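Local coordinates for hypothetical protein STY4665 (PDB 2IPQ), which is of unknown function but ends in a domain of the putative conjugal transfer nickase/helicase TraI C-terminal family, the fragment described, at residues Ala29-Cys32 against Val33-Thr36; Gly67-Glu70 against Gln71-Ala75. All coordinates share one frame; numbering follows the deposited sequence. Where two conformers were deposited one is given.

Interaction 1 (Ala29-Cys32 against Val33-Thr36); sequences ADAC and VHLT
His34 reaches back to Ala31 in a local side-chain-to-backbone contact at the entry to strand 33-36, an outermost strand of the domain's antiparallel sheet. The loop that follows helix 4-20 turns into the strand at Cys32, and the imidazole spans the junction. Its NE2 gives a hydrogen bond to Ala31 O at 3.2 Å. The bond is bent, with an N-H...O angle of 135°, and the donor stands above the carbonyl plane, 57° out of it, away from the lone-pair directions. Ala31 O sits at the ring edge, near the imidazole plane. The ring swings toward the loop because CG is anti to the carbonyl carbon and beside the backbone N (chi1 -72°). On the ring's other nitrogen, ND1 is hydrogen-bonded to Ser128 OG, so both nitrogens are engaged and rotation about CB-CG is restrained. Outside the pair, backbone bonds join Cys32 to Ser43 and His34 to Phe41, fastening the loop end and the strand to strand 39-43, while the His34 side chain also touches Leu131 of strand 131-133. The Ala31 methyl packs close by, its CB 3.7 Å from Val33 O and 4.0 Å from His34 NE2.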
ATOM      1  N   ALA A  29       1.418  13.615   2.013  1.00 54.47           N
ATOM      2  CA  ALA A  29       2.709  13.772   1.366  1.00 54.15           C
ATOM      3  C   ALA A  29       3.714  12.752   1.903  1.00 54.80           C
ATOM      4  O   ALA A  29       4.685  12.436   1.232  1.00 57.38           O
ATOM      5  CB  ALA A  29       3.235  15.215   1.577  1.00 54.44           C
ATOM      6  N   ASP A  30       3.482  12.241   3.112  1.00 54.83           N
ATOM      7  CA  ASP A  30       4.481  11.418   3.797  1.00 56.21           C
ATOM      8  C   ASP A  30       3.996   9.963   3.965  1.00 56.66           C
ATOM      9  O   ASP A  30       4.705   9.121   4.511  1.00 58.81           O
ATOM     10  CB  ASP A  30       4.844  12.031   5.155  1.00 57.05           C
ATOM     11  CG  ASP A  30       5.682  13.322   5.016  1.00 61.51           C
ATOM     12  OD1 ASP A  30       6.803  13.249   4.462  1.00 66.52           O
ATOM     13  OD2 ASP A  30       5.233  14.412   5.462  1.00 66.28           O
ATOM     14  N   ALA A  31       2.793   9.663   3.484  1.00 54.49           N
ATOM     15  CA  ALA A  31       2.187   8.353   3.734  1.00 52.91           C
ATOM     16  C   ALA A  31       2.749   7.309   2.760  1.00 53.76           C
ATOM     17  O   ALA A  31       3.195   7.646   1.660  1.00 56.75           O
ATOM     18  CB  ALA A  31       0.672   8.460   3.599  1.00 48.56           C
ATOM     19  N   CYS A  32       2.721   6.043   3.161  0.70 54.97           N
ATOM     20  CA  CYS A  32       3.079   4.956   2.259  0.70 55.92           C
ATOM     21  C   CYS A  32       1.868   4.392   1.517  0.70 54.63           C
ATOM     22  O   CYS A  32       2.020   3.644   0.542  0.70 53.97           O
ATOM     23  CB  CYS A  32       3.807   3.836   3.011  0.70 56.16           C
ATOM     24  SG  CYS A  32       5.446   4.337   3.536  0.70 60.69           S
ATOM     25  N   VAL A  33       0.677   4.751   1.993  1.00 52.57           N
ATOM     26  CA  VAL A  33      -0.559   4.253   1.434  1.00 50.87           C
ATOM     27  C   VAL A  33      -1.311   5.403   0.792  1.00 52.61           C
ATOM     28  O   VAL A  33      -1.468   6.482   1.398  1.00 50.02           O
ATOM     29  CB  VAL A  33      -1.446   3.528   2.501  1.00 53.05           C
ATOM     30  CG1 VAL A  33      -2.683   2.864   1.818  1.00 49.43           C
ATOM     31  CG2 VAL A  33      -0.625   2.421   3.250  1.00 50.20           C
ATOM     32  N   HIS A  34      -1.758   5.173  -0.445  1.00 51.53           N
ATOM     33  CA  HIS A  34      -2.498   6.165  -1.206  1.00 48.43           C
ATOM     34  C   HIS A  34      -3.644   5.537  -1.975  1.00 50.42           C
ATOM     35  O   HIS A  34      -3.469   4.541  -2.688  1.00 53.40           O
ATOM     36  CB  HIS A  34      -1.551   6.871  -2.158  1.00 48.04           C
ATOM     37  CG  HIS A  34      -0.613   7.798  -1.459  1.00 52.53           C
ATOM     38  ND1 HIS A  34      -0.885   9.147  -1.288  1.00 50.38           N
ATOM     39  CD2 HIS A  34       0.586   7.571  -0.864  1.00 49.17           C
ATOM     40  CE1 HIS A  34       0.108   9.707  -0.619  1.00 48.10           C
ATOM     41  NE2 HIS A  34       1.010   8.774  -0.351  1.00 56.97           N
ATOM     42  N   LEU A  35      -4.829   6.106  -1.839  1.00 50.66           N
ATOM     43  CA  LEU A  35      -5.986   5.671  -2.630  1.00 50.48           C
ATOM     44  C   LEU A  35      -5.962   6.292  -4.017  1.00 52.80           C
ATOM     45  O   LEU A  35      -5.666   7.493  -4.157  1.00 52.70           O
ATOM     46  CB  LEU A  35      -7.272   6.077  -1.922  1.00 48.04           C
ATOM     47  CG  LEU A  35      -7.703   5.046  -0.875  1.00 53.85           C
ATOM     48  CD1 LEU A  35      -6.887   5.202   0.391  1.00 50.54           C
ATOM     49  CD2 LEU A  35      -9.205   5.096  -0.601  1.00 54.20           C
ATOM     50  N   THR A  36      -6.280   5.495  -5.037  1.00 53.91           N
ATOM     51  CA  THR A  36      -6.279   5.987  -6.414  1.00 55.50           C
ATOM     52  C   THR A  36      -7.146   5.191  -7.366  1.00 52.80           C
ATOM     53  O   THR A  36      -6.891   4.029  -7.602  1.00 54.77           O
ATOM     54  CB  THR A  36      -4.868   5.991  -7.021  1.00 57.87           C
ATOM     55  OG1 THR A  36      -3.933   6.519  -6.064  1.00 68.24           O
ATOM     56  CG2 THR A  36      -4.838   6.859  -8.284  1.00 60.07           C
TER

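Interaction 2 (Gly67-Glu70 against Gln71-Ala75)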
ATOM      1  N   GLY A  67      15.192  -8.499   4.266  1.00 56.63           N
ATOM      2  CA  GLY A  67      15.662  -9.602   5.131  1.00 57.91           C
ATOM      3  C   GLY A  67      14.557 -10.133   6.043  1.00 58.04           C
ATOM      4  O   GLY A  67      13.985 -11.199   5.798  1.00 57.66           O
ATOM      5  N   ARG A  68      14.247  -9.383   7.100  1.00 58.05           N
ATOM      6  CA  ARG A  68      12.903  -9.418   7.697  1.00 56.58           C
ATOM      7  C   ARG A  68      11.877  -8.875   6.697  1.00 54.09           C
ATOM      8  O   ARG A  68      10.777  -9.409   6.580  1.00 53.77           O
ATOM      9  CB  ARG A  68      12.865  -8.643   9.025  1.00 56.88           C
ATOM     10  CG  ARG A  68      12.791  -9.534  10.273  1.00 55.98           C
ATOM     11  CD  ARG A  68      13.854  -9.159  11.321  1.00 61.17           C
ATOM     12  NE  ARG A  68      14.682 -10.314  11.713  1.00 61.22           N
ATOM     13  CZ  ARG A  68      15.734 -10.258  12.529  1.00 59.63           C
ATOM     14  NH1 ARG A  68      16.114  -9.108  13.069  1.00 59.15           N
ATOM     15  NH2 ARG A  68      16.410 -11.360  12.810  1.00 60.17           N
ATOM     16  N   LYS A  69      12.255  -7.831   5.968  1.00 51.53           N
ATOM     17  CA  LYS A  69      11.408  -7.271   4.925  1.00 53.75           C
ATOM     18  C   LYS A  69      11.132  -8.282   3.825  1.00 54.05           C
ATOM     19  O   LYS A  69       9.998  -8.405   3.352  1.00 55.03           O
ATOM     20  CB  LYS A  69      12.056  -6.017   4.315  1.00 55.74           C
ATOM     21  CG  LYS A  69      11.166  -5.232   3.339  1.00 54.44           C
ATOM     22  CD  LYS A  69      11.142  -5.889   1.975  1.00 62.91           C
ATOM     23  CE  LYS A  69      11.999  -5.116   0.967  1.00 68.98           C
ATOM     24  NZ  LYS A  69      11.349  -5.052  -0.392  1.00 68.44           N
ATOM     25  N   GLU A  70      12.177  -8.994   3.416  1.00 52.57           N
ATOM     26  CA  GLU A  70      12.062 -10.041   2.419  1.00 53.38           C
ATOM     27  C   GLU A  70      11.020 -11.104   2.829  1.00 51.17           C
ATOM     28  O   GLU A  70      10.196 -11.500   2.007  1.00 49.20           O
ATOM     29  CB  GLU A  70      13.445 -10.679   2.168  1.00 53.78           C
ATOM     30  CG  GLU A  70      13.759 -11.061   0.696  1.00 58.32           C
ATOM     31  CD  GLU A  70      15.050 -11.922   0.535  1.00 58.53           C
ATOM     32  OE1 GLU A  70      15.996 -11.486  -0.174  1.00 63.90           O
ATOM     33  OE2 GLU A  70      15.121 -13.034   1.110  1.00 63.57           O
ATOM     34  N   GLN A  71      11.070 -11.556   4.095  1.00 50.84           N
ATOM     35  CA  GLN A  71      10.121 -12.545   4.669  1.00 49.03           C
ATOM     36  C   GLN A  71       8.661 -12.098   4.569  1.00 47.45           C
ATOM     37  O   GLN A  71       7.834 -12.770   3.970  1.00 47.53           O
ATOM     38  CB  GLN A  71      10.430 -12.791   6.141  1.00 47.59           C
ATOM     39  CG  GLN A  71      10.862 -14.208   6.476  1.00 58.52           C
ATOM     40  CD  GLN A  71      12.373 -14.328   6.601  1.00 67.20           C
ATOM     41  OE1 GLN A  71      12.883 -15.170   7.342  1.00 68.34           O
ATOM     42  NE2 GLN A  71      13.101 -13.476   5.869  1.00 69.18           N
ATOM     43  N   VAL A  72       8.357 -10.953   5.165  1.00 46.78           N
ATOM     44  CA  VAL A  72       7.005 -10.408   5.132  1.00 48.79           C
ATOM     45  C   VAL A  72       6.472 -10.208   3.711  1.00 47.72           C
ATOM     46  O   VAL A  72       5.348 -10.599   3.424  1.00 47.96           O
ATOM     47  CB  VAL A  72       6.909  -9.059   5.882  1.00 48.98           C
ATOM     48  CG1 VAL A  72       5.455  -8.664   6.034  1.00 51.51           C
ATOM     49  CG2 VAL A  72       7.546  -9.184   7.239  1.00 48.31           C
ATOM     50  N   GLN A  73       7.274  -9.601   2.839  1.00 44.68           N
ATOM     51  CA  GLN A  73       6.893  -9.438   1.437  1.00 45.99           C
ATOM     52  C   GLN A  73       6.585 -10.753   0.710  1.00 46.16           C
ATOM     53  O   GLN A  73       5.540 -10.880   0.061  1.00 45.42           O
ATOM     54  CB  GLN A  73       7.957  -8.662   0.674  1.00 44.88           C
ATOM     55  CG  GLN A  73       7.731  -8.627  -0.833  1.00 49.05           C
ATOM     56  CD  GLN A  73       8.493  -7.488  -1.478  1.00 56.39           C
ATOM     57  OE1 GLN A  73       9.495  -7.031  -0.935  1.00 60.21           O
ATOM     58  NE2 GLN A  73       8.021  -7.017  -2.628  1.00 55.27           N
ATOM     59  N   ALA A  74       7.485 -11.730   0.822  1.00 44.91           N
ATOM     60  CA  ALA A  74       7.208 -13.054   0.312  1.00 46.49           C
ATOM     61  C   ALA A  74       5.912 -13.634   0.914  1.00 47.26           C
ATOM     62  O   ALA A  74       5.074 -14.230   0.201  1.00 47.21           O
ATOM     63  CB  ALA A  74       8.407 -14.009   0.566  1.00 45.67           C
ATOM     64  N   ALA A  75       5.748 -13.484   2.223  1.00 44.58           N
ATOM     65  CA  ALA A  75       4.571 -14.057   2.859  1.00 44.44           C
ATOM     66  C   ALA A  75       3.341 -13.303   2.337  1.00 43.79           C
ATOM     67  O   ALA A  75       2.316 -13.898   2.004  1.00 46.71           O
ATOM     68  CB  ALA A  75       4.674 -13.997   4.368  1.00 39.46           C
TER
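Lys69 and Gln73, one helical turn apart, run side by side in the same direction, and their polar ends meet at the start of helix 68-77. Lys69 NZ donates to Gln73 OE1 at 2.8 Å, approaching in the carbonyl plane of the amide with a C=O...N angle of 154°. The two chains arrive there by different shapes. Lys69 starts with CG anti to its backbone N (chi1 -172°), then bends at each later torsion, which curls its aliphatic part alongside the amide oxygen, CD 3.5 Å from Gln73 OE1. Gln73 is extended beyond CG and simply holds its amide out to meet the ammonium group. The backbone makes the i to i+4 bonds of an alpha-helix; Gln73 N to Lys69 O, at 3.0 Å, links the same two residues that pair through their side chains, and Ala74 N binds Glu70 O, also at 3.0 Å. Val72 N donates to Arg68 O at 3.2 Å, nearly straight at 175°, and Val72 CG2 comes within 3.3 Å of that same oxygen. The first of these bonds is the weak one: Gln71 N to Gly67 O, 3.4 Å. Farther out, Val72 is the buried member, packed against Leu7 and Phe11 of helix 4-20 and against Phe48 and Phe51 of helix 46-54. Lys69 and Gln73 also touch Phe48, and Gln73 NE2 is hydrogen-bonded to Tyr111 OH. The amide is thus held through both its oxygen and its nitrogen; the lysine, which can only donate, supports oxygen on that side, and its charge probably polarises the carbonyl.

From the N terminus, helix 4-20 leads into the loop that interaction 1 joins to strand 33-36. The chain then forms strand 39-43 and helix 46-54 before interaction 2 opens on helix 68-77. The two contacts are in series, neither nested nor crossed, and each links adjoining segments: interaction 1 bridges a loop-to-strand junction, interaction 2 the first turns of a helix. They lie on opposite sides of the chain's centre, their own centres 21 Å apart and their nearest atoms about 11 Å apart. Interaction 1 belongs to the sheet, hydrogen-bonded to strand 39-43 and in side-chain contact with strand 131-133, whereas interaction 2 joins the helical side, against helices 4-20 and 46-54.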